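Local coordinates for protein phosphopantetheine adenylyltransferase (Archaeoglobus fulgidus, PDB 3DO8) that probably transfers an adenylyl group reversibly from ATP to 4'-phosphopantetheine, giving dephospho-CoA and pyrophosphate in coenzyme A biosynthesis, at residues G7-P11 and I45-L49; D21-K25 and I136-I141; T82-D86 and R107-R113; Y89-E95 and T116-W122. One frame throughout, in Å; residues are numbered along the deposited sequence.

Interaction 1: G7-P11 and I45-L49; sequences GTFEP and IRSVL
One carboxylate, that of Glu10, accepts three hydrogen bonds from three successive residues of another loop. Ser47 OG donates to Glu10 OE1 at 2.6 Å, and Leu49 N reaches the same OE1 at 3.1 Å. Val48 N points almost straight at Glu10 OE2, 2.8 Å away. The Glu10 side chain is extended (chi1 and chi2 both t), so it spans the gap between the loops. The backbones stay apart: the nearest CA atoms, Glu10 and Ser47, are 7.1 Å from each other. Residues 8-11 and 45-49 are loop. Gly7 ends strand 3-7 fully extended, where a CB would run into Phe9 CE2. Phe9 has positive phi (64/43) and turns away, packing on helix 51-66 and meeting the ring of His16. A cis peptide joins Glu10 to Pro11. The residues 7-11, GTFEP, open the GTFxPxHxGH signature of cytidylyltransferase-like nucleotidyltransferases, a loop that binds the nucleotide in relatives. In the partner loop, Arg46 is the centre of an inverse gamma turn, and the amides of Val48 and Leu49 that follow face Glu10. Ile45 (chi1 p) makes the apolar contact: its CD1 lies 4.1 Å from Thr8 CG2. Ile45 CD1 also lies 4.0 Å from Glu10 CD. Thr8 OG1 itself bonds to Thr36, and Arg54 of helix 51-66 ties both loops by binding Thr8 O and Leu49 O.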
# COMPACT_ATOMS: atom_id res chain seq x y z
N GLY A 7 -3.92 -7.21 -13.30
CA GLY A 7 -2.94 -8.25 -13.47
C GLY A 7 -3.37 -9.31 -14.47
O GLY A 7 -4.46 -9.27 -15.00
N THR A 8 -2.45 -10.24 -14.71
CA THR A 8 -2.71 -11.43 -15.50
C THR A 8 -3.12 -12.58 -14.57
O THR A 8 -3.98 -13.35 -14.91
CB THR A 8 -1.47 -11.80 -16.34
OG1 THR A 8 -1.26 -10.79 -17.31
CG2 THR A 8 -1.67 -13.13 -17.02
N PHE A 9 -2.49 -12.68 -13.40
CA PHE A 9 -2.86 -13.65 -12.35
C PHE A 9 -2.67 -15.07 -12.80
O PHE A 9 -3.51 -15.95 -12.52
CB PHE A 9 -4.30 -13.42 -11.84
CG PHE A 9 -4.55 -12.04 -11.28
CD1 PHE A 9 -4.09 -11.68 -10.02
CD2 PHE A 9 -5.22 -11.08 -12.03
CE1 PHE A 9 -4.32 -10.39 -9.51
CE2 PHE A 9 -5.41 -9.81 -11.56
CZ PHE A 9 -4.98 -9.45 -10.29
N GLU A 10 -1.55 -15.34 -13.47
CA GLU A 10 -1.23 -16.71 -13.88
C GLU A 10 0.19 -17.07 -13.49
O GLU A 10 1.13 -16.50 -14.05
CB GLU A 10 -1.42 -16.93 -15.38
CG GLU A 10 -1.08 -18.37 -15.81
CD GLU A 10 -1.20 -18.61 -17.28
OE1 GLU A 10 -2.04 -17.96 -17.93
OE2 GLU A 10 -0.42 -19.46 -17.81
N PRO A 11 0.35 -17.99 -12.53
CA PRO A 11 -0.70 -18.47 -11.65
C PRO A 11 -1.00 -17.38 -10.61
O PRO A 11 -0.34 -16.33 -10.59
CB PRO A 11 -0.06 -19.67 -10.96
CG PRO A 11 1.32 -19.32 -10.89
CD PRO A 11 1.66 -18.51 -12.11
N ILE A 45 3.85 -13.03 -20.64
CA ILE A 45 4.24 -14.41 -20.31
C ILE A 45 3.77 -15.41 -21.37
O ILE A 45 2.99 -15.07 -22.26
CB ILE A 45 3.67 -14.86 -18.95
CG1 ILE A 45 2.14 -14.67 -18.91
CG2 ILE A 45 4.34 -14.10 -17.82
CD1 ILE A 45 1.41 -15.67 -18.04
N ARG A 46 4.23 -16.66 -21.26
CA ARG A 46 3.65 -17.74 -22.05
C ARG A 46 2.44 -18.22 -21.27
O ARG A 46 2.52 -19.17 -20.50
CB ARG A 46 4.65 -18.88 -22.28
CG ARG A 46 4.09 -20.04 -23.16
CD ARG A 46 4.92 -21.31 -23.02
NE ARG A 46 4.24 -22.49 -23.57
CZ ARG A 46 3.81 -23.54 -22.86
NH1 ARG A 46 3.99 -23.61 -21.54
NH2 ARG A 46 3.22 -24.56 -23.49
N SER A 47 1.31 -17.55 -21.49
CA SER A 47 0.07 -17.81 -20.76
C SER A 47 -0.65 -19.01 -21.33
O SER A 47 -0.90 -19.08 -22.54
CB SER A 47 -0.85 -16.59 -20.85
OG SER A 47 -2.12 -16.85 -20.26
N VAL A 48 -1.00 -19.94 -20.46
CA VAL A 48 -1.74 -21.12 -20.85
C VAL A 48 -3.17 -21.18 -20.32
O VAL A 48 -3.91 -22.11 -20.67
CB VAL A 48 -0.99 -22.40 -20.47
CG1 VAL A 48 0.39 -22.41 -21.21
CG2 VAL A 48 -0.82 -22.52 -18.96
N LEU A 49 -3.60 -20.18 -19.53
CA LEU A 49 -4.97 -20.14 -19.01
C LEU A 49 -5.77 -19.05 -19.72
O LEU A 49 -5.32 -17.89 -19.74
CB LEU A 49 -4.99 -19.83 -17.50
CG LEU A 49 -4.20 -20.77 -16.58
CD1 LEU A 49 -4.36 -20.30 -15.12
CD2 LEU A 49 -4.61 -22.24 -16.78

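Interaction 2: D21-K25 and I136-I141; sequences DVAIK and IKRGEI
Lys25 and Asp21 bury the most surface here, with Glu140 next. Asp21 and Lys25 sit one turn apart on helix 14-27. The loop 136-141 passes beside them without regular structure. The nearest CA pairs are Asp21 with Arg138 (6.2 Å) and Lys25 with Glu140 (5.6 Å). Lys25 (m at chi1, then t throughout) extends back past Asp21 toward the loop. Its NZ forms a salt bridge with Asp21 OD2 at 2.6 Å and donates to Lys137 O at 3.0 Å. Its CE lies 3.0 Å from Gly139 O. Asp21 (chi1 t) points at the loop. Its OD2 pairs with Arg138 NH1 at 3.5 Å, and its OD1 takes a weak hydrogen bond from Gly139 N, also 3.5 Å. Gly139 has phi 146°, where a CB would jam against the preceding carbonyl. Glu140 packs its CG on Ile24 CG2 at 3.8 Å. A water bridges Glu140 OE2 (2.8 Å) to Ile24 O (2.7 Å). Asp21 also binds Tyr66, and Arg138 pairs more strongly with Glu14. Buried Asp21 faces Lys25 closely and Arg138 less so. The C-terminal loop is held to the helix by this salt-bridge network, and Asp21 also hydrogen-bonds Tyr89 of the second subunit.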
# COMPACT_ATOMS: atom_id res chain seq x y z
N ASP A 21 -5.09 -8.30 -0.90
CA ASP A 21 -5.39 -7.99 0.51
C ASP A 21 -5.34 -6.48 0.71
O ASP A 21 -6.19 -5.89 1.35
CB ASP A 21 -4.37 -8.64 1.45
CG ASP A 21 -4.80 -8.57 2.90
OD1 ASP A 21 -5.89 -9.10 3.22
OD2 ASP A 21 -4.03 -7.98 3.73
N VAL A 22 -4.29 -5.86 0.21
CA VAL A 22 -4.13 -4.40 0.37
C VAL A 22 -5.31 -3.70 -0.33
O VAL A 22 -5.93 -2.81 0.24
CB VAL A 22 -2.74 -3.90 -0.15
CG1 VAL A 22 -2.71 -2.38 -0.27
CG2 VAL A 22 -1.61 -4.44 0.72
N ALA A 23 -5.64 -4.10 -1.55
CA ALA A 23 -6.70 -3.44 -2.30
C ALA A 23 -8.04 -3.55 -1.56
O ALA A 23 -8.78 -2.58 -1.50
CB ALA A 23 -6.82 -4.01 -3.71
N ILE A 24 -8.36 -4.73 -1.02
CA ILE A 24 -9.62 -4.93 -0.33
C ILE A 24 -9.68 -4.19 1.00
O ILE A 24 -10.73 -3.66 1.38
CB ILE A 24 -9.96 -6.43 -0.17
CG1 ILE A 24 -10.20 -7.02 -1.57
CG2 ILE A 24 -11.15 -6.60 0.72
CD1 ILE A 24 -10.45 -8.53 -1.65
N LYS A 25 -8.56 -4.15 1.72
CA LYS A 25 -8.50 -3.38 2.94
C LYS A 25 -8.71 -1.89 2.63
O LYS A 25 -9.40 -1.19 3.39
CB LYS A 25 -7.21 -3.68 3.72
CG LYS A 25 -7.28 -5.06 4.39
CD LYS A 25 -6.00 -5.55 5.00
CE LYS A 25 -6.27 -6.84 5.78
NZ LYS A 25 -5.03 -7.57 6.14
N ILE A 136 0.52 -12.46 6.99
CA ILE A 136 -0.52 -11.45 6.95
C ILE A 136 -1.87 -12.13 7.13
O ILE A 136 -2.21 -13.07 6.40
CB ILE A 136 -0.56 -10.69 5.62
CG1 ILE A 136 0.74 -9.89 5.40
CG2 ILE A 136 -1.75 -9.76 5.60
CD1 ILE A 136 1.06 -9.67 3.93
N LYS A 137 -2.64 -11.67 8.11
CA LYS A 137 -3.99 -12.17 8.32
C LYS A 137 -4.92 -11.56 7.26
O LYS A 137 -5.25 -10.37 7.32
CB LYS A 137 -4.45 -11.85 9.74
CG LYS A 137 -3.58 -12.52 10.81
CD LYS A 137 -4.08 -13.91 11.18
CE LYS A 137 -5.29 -13.84 12.10
NZ LYS A 137 -5.49 -15.10 12.88
N ARG A 138 -5.32 -12.39 6.29
CA ARG A 138 -6.23 -11.96 5.22
C ARG A 138 -7.63 -11.73 5.75
O ARG A 138 -8.12 -12.47 6.59
CB ARG A 138 -6.35 -13.01 4.11
CG ARG A 138 -5.05 -13.42 3.49
CD ARG A 138 -4.13 -12.26 3.28
NE ARG A 138 -3.04 -12.60 2.37
CZ ARG A 138 -2.04 -11.78 2.04
NH1 ARG A 138 -1.96 -10.55 2.55
NH2 ARG A 138 -1.12 -12.21 1.21
N GLY A 139 -8.27 -10.69 5.22
CA GLY A 139 -9.64 -10.37 5.56
C GLY A 139 -9.81 -8.87 5.55
O GLY A 139 -8.88 -8.13 5.27
N GLU A 140 -11.03 -8.42 5.80
CA GLU A 140 -11.27 -7.02 6.09
C GLU A 140 -11.07 -6.89 7.59
O GLU A 140 -11.22 -7.87 8.32
CB GLU A 140 -12.67 -6.63 5.61
CG GLU A 140 -12.80 -6.82 4.10
CD GLU A 140 -14.19 -6.60 3.54
OE1 GLU A 140 -14.97 -7.58 3.47
OE2 GLU A 140 -14.48 -5.44 3.11
N ILE A 141 -10.68 -5.70 8.06
CA ILE A 141 -10.35 -5.51 9.47
C ILE A 141 -11.56 -5.05 10.32
O ILE A 141 -11.65 -5.39 11.51
CB ILE A 141 -9.15 -4.50 9.65
CG1 ILE A 141 -9.56 -3.08 9.31
CG2 ILE A 141 -7.93 -4.92 8.80
CD1 ILE A 141 -8.46 -2.09 9.50
O HOH W 1 -12.24 -3.76 3.56

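Interaction 3: T82-D86 and R107-R113; sequences TLDVD and REELGKR
Arg107 (chi3 p) is the hub. Its NH1 donates to Thr82 O and to Val85 O, each at 2.8 Å. Its NH2 meets Asp86 OD1 at 2.9 Å in a salt bridge. Arg107 NE and NH2 also bind Arg113 O, each at 2.8 Å. Lys112 NZ joins Asp86 OD1 (3.0 Å) and Asp84 O (3.1 Å). Asp86 OD2 lies over the Arg113 guanidinium face, 3.3 Å from NH2, a salt bridge of charges alone. Waters link Asp84 OD1 to Lys112 NZ and Asp86 OD2 to Arg113 NH2, with just the Arg113 leg weak. Outside this network Leu83 packs its CD2 3.8 Å from Arg107 CG and its CB 4.0 Å from Leu110 CD1. The closest CA atoms, Leu83 and Arg107, are 5.7 Å apart. The loop before strand 89-92 is tied to the C-terminal end of helix 97-110, which closes in a Schellman motif: Gly111 (phi 93°) is C-prime, Lys112 N bonds Arg107 O at 2.9 Å, and Gly111 N weakly bonds Glu108 O at 3.4 Å.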
# COMPACT_ATOMS: atom_id res chain seq x y z
N THR A 82 -8.09 3.17 -16.39
CA THR A 82 -7.52 4.11 -15.44
C THR A 82 -7.30 5.52 -15.98
O THR A 82 -6.95 6.39 -15.23
CB THR A 82 -6.18 3.61 -14.88
OG1 THR A 82 -5.25 3.52 -15.96
CG2 THR A 82 -6.33 2.26 -14.15
N LEU A 83 -7.54 5.77 -17.28
CA LEU A 83 -7.50 7.14 -17.79
C LEU A 83 -8.88 7.77 -17.82
O LEU A 83 -9.01 8.94 -18.15
CB LEU A 83 -6.91 7.17 -19.20
CG LEU A 83 -5.47 6.72 -19.33
CD1 LEU A 83 -4.97 6.87 -20.75
CD2 LEU A 83 -4.57 7.45 -18.34
N ASP A 84 -9.90 6.99 -17.50
CA ASP A 84 -11.29 7.39 -17.67
C ASP A 84 -11.96 7.47 -16.29
O ASP A 84 -12.44 8.53 -15.86
CB ASP A 84 -11.97 6.35 -18.58
CG ASP A 84 -13.23 6.85 -19.24
OD1 ASP A 84 -13.41 8.09 -19.34
OD2 ASP A 84 -14.02 5.99 -19.67
N VAL A 85 -11.92 6.37 -15.56
CA VAL A 85 -12.55 6.28 -14.25
C VAL A 85 -11.69 6.97 -13.22
O VAL A 85 -10.44 6.89 -13.28
CB VAL A 85 -12.75 4.80 -13.84
CG1 VAL A 85 -13.33 4.67 -12.39
CG2 VAL A 85 -13.60 4.07 -14.86
N ASP A 86 -12.33 7.61 -12.25
CA ASP A 86 -11.63 8.24 -11.17
C ASP A 86 -11.53 7.19 -10.07
O ASP A 86 -12.56 6.63 -9.61
CB ASP A 86 -12.30 9.52 -10.65
CG ASP A 86 -12.23 10.69 -11.65
OD1 ASP A 86 -11.30 10.74 -12.49
OD2 ASP A 86 -13.11 11.58 -11.58
N ARG A 107 -2.96 10.89 -17.16
CA ARG A 107 -4.09 11.55 -16.54
C ARG A 107 -3.83 13.05 -16.46
O ARG A 107 -4.71 13.85 -16.78
CB ARG A 107 -4.39 10.95 -15.16
CG ARG A 107 -5.06 9.59 -15.26
CD ARG A 107 -5.34 8.98 -13.92
NE ARG A 107 -6.36 9.70 -13.15
CZ ARG A 107 -7.67 9.46 -13.15
NH1 ARG A 107 -8.19 8.50 -13.89
NH2 ARG A 107 -8.48 10.18 -12.36
N GLU A 108 -2.63 13.43 -16.05
CA GLU A 108 -2.35 14.88 -15.96
C GLU A 108 -2.46 15.53 -17.33
O GLU A 108 -3.00 16.64 -17.46
CB GLU A 108 -1.00 15.16 -15.31
CG GLU A 108 -0.78 16.67 -15.09
CD GLU A 108 0.42 16.98 -14.20
OE1 GLU A 108 1.22 16.08 -13.93
OE2 GLU A 108 0.56 18.16 -13.77
N GLU A 109 -1.96 14.87 -18.36
CA GLU A 109 -2.04 15.42 -19.72
C GLU A 109 -3.48 15.58 -20.20
O GLU A 109 -3.79 16.51 -20.97
CB GLU A 109 -1.27 14.54 -20.71
CG GLU A 109 0.22 14.53 -20.49
CD GLU A 109 0.95 13.63 -21.47
OE1 GLU A 109 0.37 13.23 -22.51
OE2 GLU A 109 2.15 13.35 -21.21
N LEU A 110 -4.35 14.65 -19.81
CA LEU A 110 -5.73 14.62 -20.25
C LEU A 110 -6.65 15.55 -19.45
O LEU A 110 -7.75 15.90 -19.92
CB LEU A 110 -6.28 13.20 -20.16
CG LEU A 110 -5.65 12.21 -21.14
CD1 LEU A 110 -6.14 10.81 -20.76
CD2 LEU A 110 -5.96 12.58 -22.60
N GLY A 111 -6.20 15.96 -18.27
CA GLY A 111 -6.99 16.81 -17.38
C GLY A 111 -7.80 16.04 -16.37
O GLY A 111 -8.91 16.45 -16.00
N LYS A 112 -7.22 14.92 -15.92
CA LYS A 112 -7.81 14.10 -14.86
C LYS A 112 -6.97 14.21 -13.60
O LYS A 112 -5.73 14.30 -13.66
CB LYS A 112 -7.83 12.64 -15.29
CG LYS A 112 -8.54 12.36 -16.56
CD LYS A 112 -10.01 12.48 -16.41
CE LYS A 112 -10.61 11.28 -15.68
NZ LYS A 112 -12.03 11.51 -15.31
N ARG A 113 -7.61 14.16 -12.44
CA ARG A 113 -6.84 14.20 -11.19
C ARG A 113 -6.00 12.95 -11.04
O ARG A 113 -6.42 11.88 -11.40
CB ARG A 113 -7.73 14.32 -9.99
CG ARG A 113 -8.71 13.22 -9.80
CD ARG A 113 -9.19 13.23 -8.35
NE ARG A 113 -10.44 12.50 -8.18
CZ ARG A 113 -11.63 12.95 -8.58
NH1 ARG A 113 -11.75 14.11 -9.22
NH2 ARG A 113 -12.72 12.22 -8.37
O HOH W 2 -13.42 10.70 -17.92
O HOH W 3 -15.33 11.43 -10.14

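Interaction 4: Y89-E95 and T116-W122; sequences YLVVSPE and TIVKVDW
Val91 and Val118 lie side by side on one face of the sheet, Val91 CG2 4.2 Å from Val118 CB. Val91 CG1 also meets Val120 CG2 at 3.8 Å. These strands, 89-92 and 116-121, belong to a beta-alpha-beta unit of the Rossmann-like parallel sheet, with helix 97-110 between them. Tyr89 CD1 extends the same face to Val118 CG2, 3.5 Å away; helix 14-27 covers Val91 and Val120. On the other face Val92 CG2 touches Ile117 CG2 at 3.7 Å, and helix 97-110 packs over Leu90 and Ile117. The strands run parallel at 23°, their axes 4.6 Å apart. Tyr89 pairs with Thr116, Leu90 with Ile117, Val91 with Val118 and Val92 with Lys119. Leu90 N donates to Thr116 O (3.0 Å), Val118 N to Leu90 O (2.8 Å), Val92 N to Val118 O (2.9 Å) and Val120 N to Val92 O (2.8 Å). Beyond the strands, Ser93 CB and Pro94 CD make CH-pi contacts over one face of Trp122 (chi1 p), 3.6 Å from its six-membered and 4.0 Å from its five-membered ring centroid respectively. His13 and His16, of the HxGH signature, meet Trp122 edge-to-face. Strand 116-121 is outermost in the chain, but Lys119 and Asp121 pair antiparallel with the second subunit, continuing the sheet. Asp121 OD2 hydrogen-bonds Tyr97 OH of the second subunit, and Lys119 NZ forms a salt bridge with Asp121 OD1 at 2.8 Å.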
# COMPACT_ATOMS: atom_id res chain seq x y z
N TYR A 89 -7.19 5.12 -5.20
CA TYR A 89 -5.93 4.40 -5.03
C TYR A 89 -5.76 3.45 -6.23
O TYR A 89 -6.74 2.87 -6.71
CB TYR A 89 -5.96 3.56 -3.75
CG TYR A 89 -5.93 4.37 -2.47
CD1 TYR A 89 -4.83 5.13 -2.14
CD2 TYR A 89 -7.02 4.38 -1.59
CE1 TYR A 89 -4.77 5.86 -0.98
CE2 TYR A 89 -6.99 5.13 -0.43
CZ TYR A 89 -5.84 5.87 -0.13
OH TYR A 89 -5.73 6.64 1.03
N LEU A 90 -4.51 3.26 -6.62
CA LEU A 90 -4.11 2.28 -7.60
C LEU A 90 -3.03 1.44 -6.94
O LEU A 90 -1.95 1.95 -6.59
CB LEU A 90 -3.54 2.98 -8.84
CG LEU A 90 -2.90 2.13 -9.97
CD1 LEU A 90 -3.75 0.95 -10.46
CD2 LEU A 90 -2.45 3.06 -11.15
N VAL A 91 -3.35 0.17 -6.72
CA VAL A 91 -2.50 -0.76 -6.00
C VAL A 91 -1.70 -1.55 -7.03
O VAL A 91 -2.29 -2.18 -7.92
CB VAL A 91 -3.30 -1.73 -5.10
CG1 VAL A 91 -2.34 -2.81 -4.51
CG2 VAL A 91 -4.00 -0.94 -4.00
N VAL A 92 -0.37 -1.49 -6.90
CA VAL A 92 0.56 -2.07 -7.86
C VAL A 92 1.71 -2.79 -7.18
O VAL A 92 1.92 -2.65 -6.01
CB VAL A 92 1.12 -0.97 -8.83
CG1 VAL A 92 -0.02 -0.43 -9.66
CG2 VAL A 92 1.84 0.11 -8.09
N SER A 93 2.41 -3.60 -7.95
CA SER A 93 3.59 -4.31 -7.50
C SER A 93 4.80 -3.65 -8.13
O SER A 93 4.66 -2.72 -8.93
CB SER A 93 3.51 -5.75 -7.97
OG SER A 93 3.75 -5.84 -9.35
N PRO A 94 6.01 -4.11 -7.79
CA PRO A 94 7.18 -3.54 -8.47
C PRO A 94 7.15 -3.72 -9.98
O PRO A 94 7.67 -2.86 -10.70
CB PRO A 94 8.36 -4.30 -7.83
CG PRO A 94 7.83 -4.69 -6.47
CD PRO A 94 6.38 -5.06 -6.71
N GLU A 95 6.47 -4.76 -10.45
CA GLU A 95 6.40 -5.06 -11.88
C GLU A 95 5.46 -4.12 -12.62
O GLU A 95 5.58 -3.94 -13.85
CB GLU A 95 5.92 -6.50 -12.10
CG GLU A 95 6.90 -7.56 -11.65
CD GLU A 95 6.42 -8.98 -11.95
OE1 GLU A 95 5.37 -9.14 -12.64
OE2 GLU A 95 7.09 -9.94 -11.52
N THR A 116 -3.73 8.17 -6.20
CA THR A 116 -2.66 7.83 -5.25
C THR A 116 -2.15 6.41 -5.52
O THR A 116 -2.91 5.45 -5.40
CB THR A 116 -3.12 7.97 -3.79
OG1 THR A 116 -3.46 9.35 -3.56
CG2 THR A 116 -2.00 7.59 -2.83
N ILE A 117 -0.87 6.29 -5.85
CA ILE A 117 -0.26 5.00 -6.12
C ILE A 117 0.20 4.37 -4.82
O ILE A 117 0.92 5.01 -3.99
CB ILE A 117 0.92 5.11 -7.10
CG1 ILE A 117 0.45 5.71 -8.44
CG2 ILE A 117 1.60 3.76 -7.33
CD1 ILE A 117 1.56 6.09 -9.41
N VAL A 118 -0.21 3.11 -4.66
CA VAL A 118 0.14 2.29 -3.51
C VAL A 118 0.95 1.10 -4.02
O VAL A 118 0.41 0.20 -4.64
CB VAL A 118 -1.13 1.84 -2.72
CG1 VAL A 118 -0.73 0.94 -1.52
CG2 VAL A 118 -1.96 3.08 -2.34
N LYS A 119 2.27 1.14 -3.81
CA LYS A 119 3.15 0.13 -4.33
C LYS A 119 3.40 -0.89 -3.25
O LYS A 119 3.91 -0.57 -2.18
CB LYS A 119 4.49 0.74 -4.73
CG LYS A 119 5.44 -0.24 -5.38
CD LYS A 119 6.79 0.41 -5.52
CE LYS A 119 7.80 -0.50 -6.18
NZ LYS A 119 9.08 -0.55 -5.38
N VAL A 120 3.03 -2.12 -3.53
CA VAL A 120 3.22 -3.20 -2.56
C VAL A 120 4.45 -3.98 -3.02
O VAL A 120 4.45 -4.57 -4.11
CB VAL A 120 2.00 -4.09 -2.53
CG1 VAL A 120 2.16 -5.29 -1.57
CG2 VAL A 120 0.74 -3.22 -2.24
N ASP A 121 5.50 -3.97 -2.20
CA ASP A 121 6.73 -4.74 -2.52
C ASP A 121 6.46 -6.19 -2.15
O ASP A 121 6.64 -6.64 -1.02
CB ASP A 121 7.93 -4.17 -1.78
CG ASP A 121 8.59 -2.97 -2.49
OD1 ASP A 121 8.10 -2.46 -3.52
OD2 ASP A 121 9.65 -2.56 -2.00
N TRP A 122 5.97 -6.91 -3.13
CA TRP A 122 5.38 -8.21 -2.89
C TRP A 122 6.37 -9.37 -2.78
O TRP A 122 5.92 -10.52 -2.62
CB TRP A 122 4.32 -8.47 -3.98
CG TRP A 122 4.86 -8.70 -5.37
CD1 TRP A 122 6.17 -8.62 -5.79
CD2 TRP A 122 4.10 -9.01 -6.53
NE1 TRP A 122 6.26 -8.88 -7.14
CE2 TRP A 122 5.00 -9.14 -7.61
CE3 TRP A 122 2.74 -9.18 -6.77
CZ2 TRP A 122 4.58 -9.44 -8.90
CZ3 TRP A 122 2.32 -9.50 -8.04
CH2 TRP A 122 3.24 -9.62 -9.10

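How the interactions relate
The four contacts spread over one Rossmann-like domain. Interaction 4 lies nearest its middle, about 9 Å from the chain centre, in the sheet itself. Interaction 2 touches it: Val22 and Ala23 of helix 14-27 pack on Val91, Val118 and Val120. The centres of interactions 2 and 4 are about 15 Å apart, and both reach the second subunit. Interaction 3 fixes the far end of the helix 97-110 that links the strands of interaction 4, about 18 Å off centre to centre. Interaction 1 joins two loops on the signature-motif side, about 28 Å from interaction 3. Along the chain, the segments of 1 and 2 alternate. Interactions 3 and 4 interleave between the segments of 2. Residues 136-141 come back to helix 14-27 beside the dimer interface.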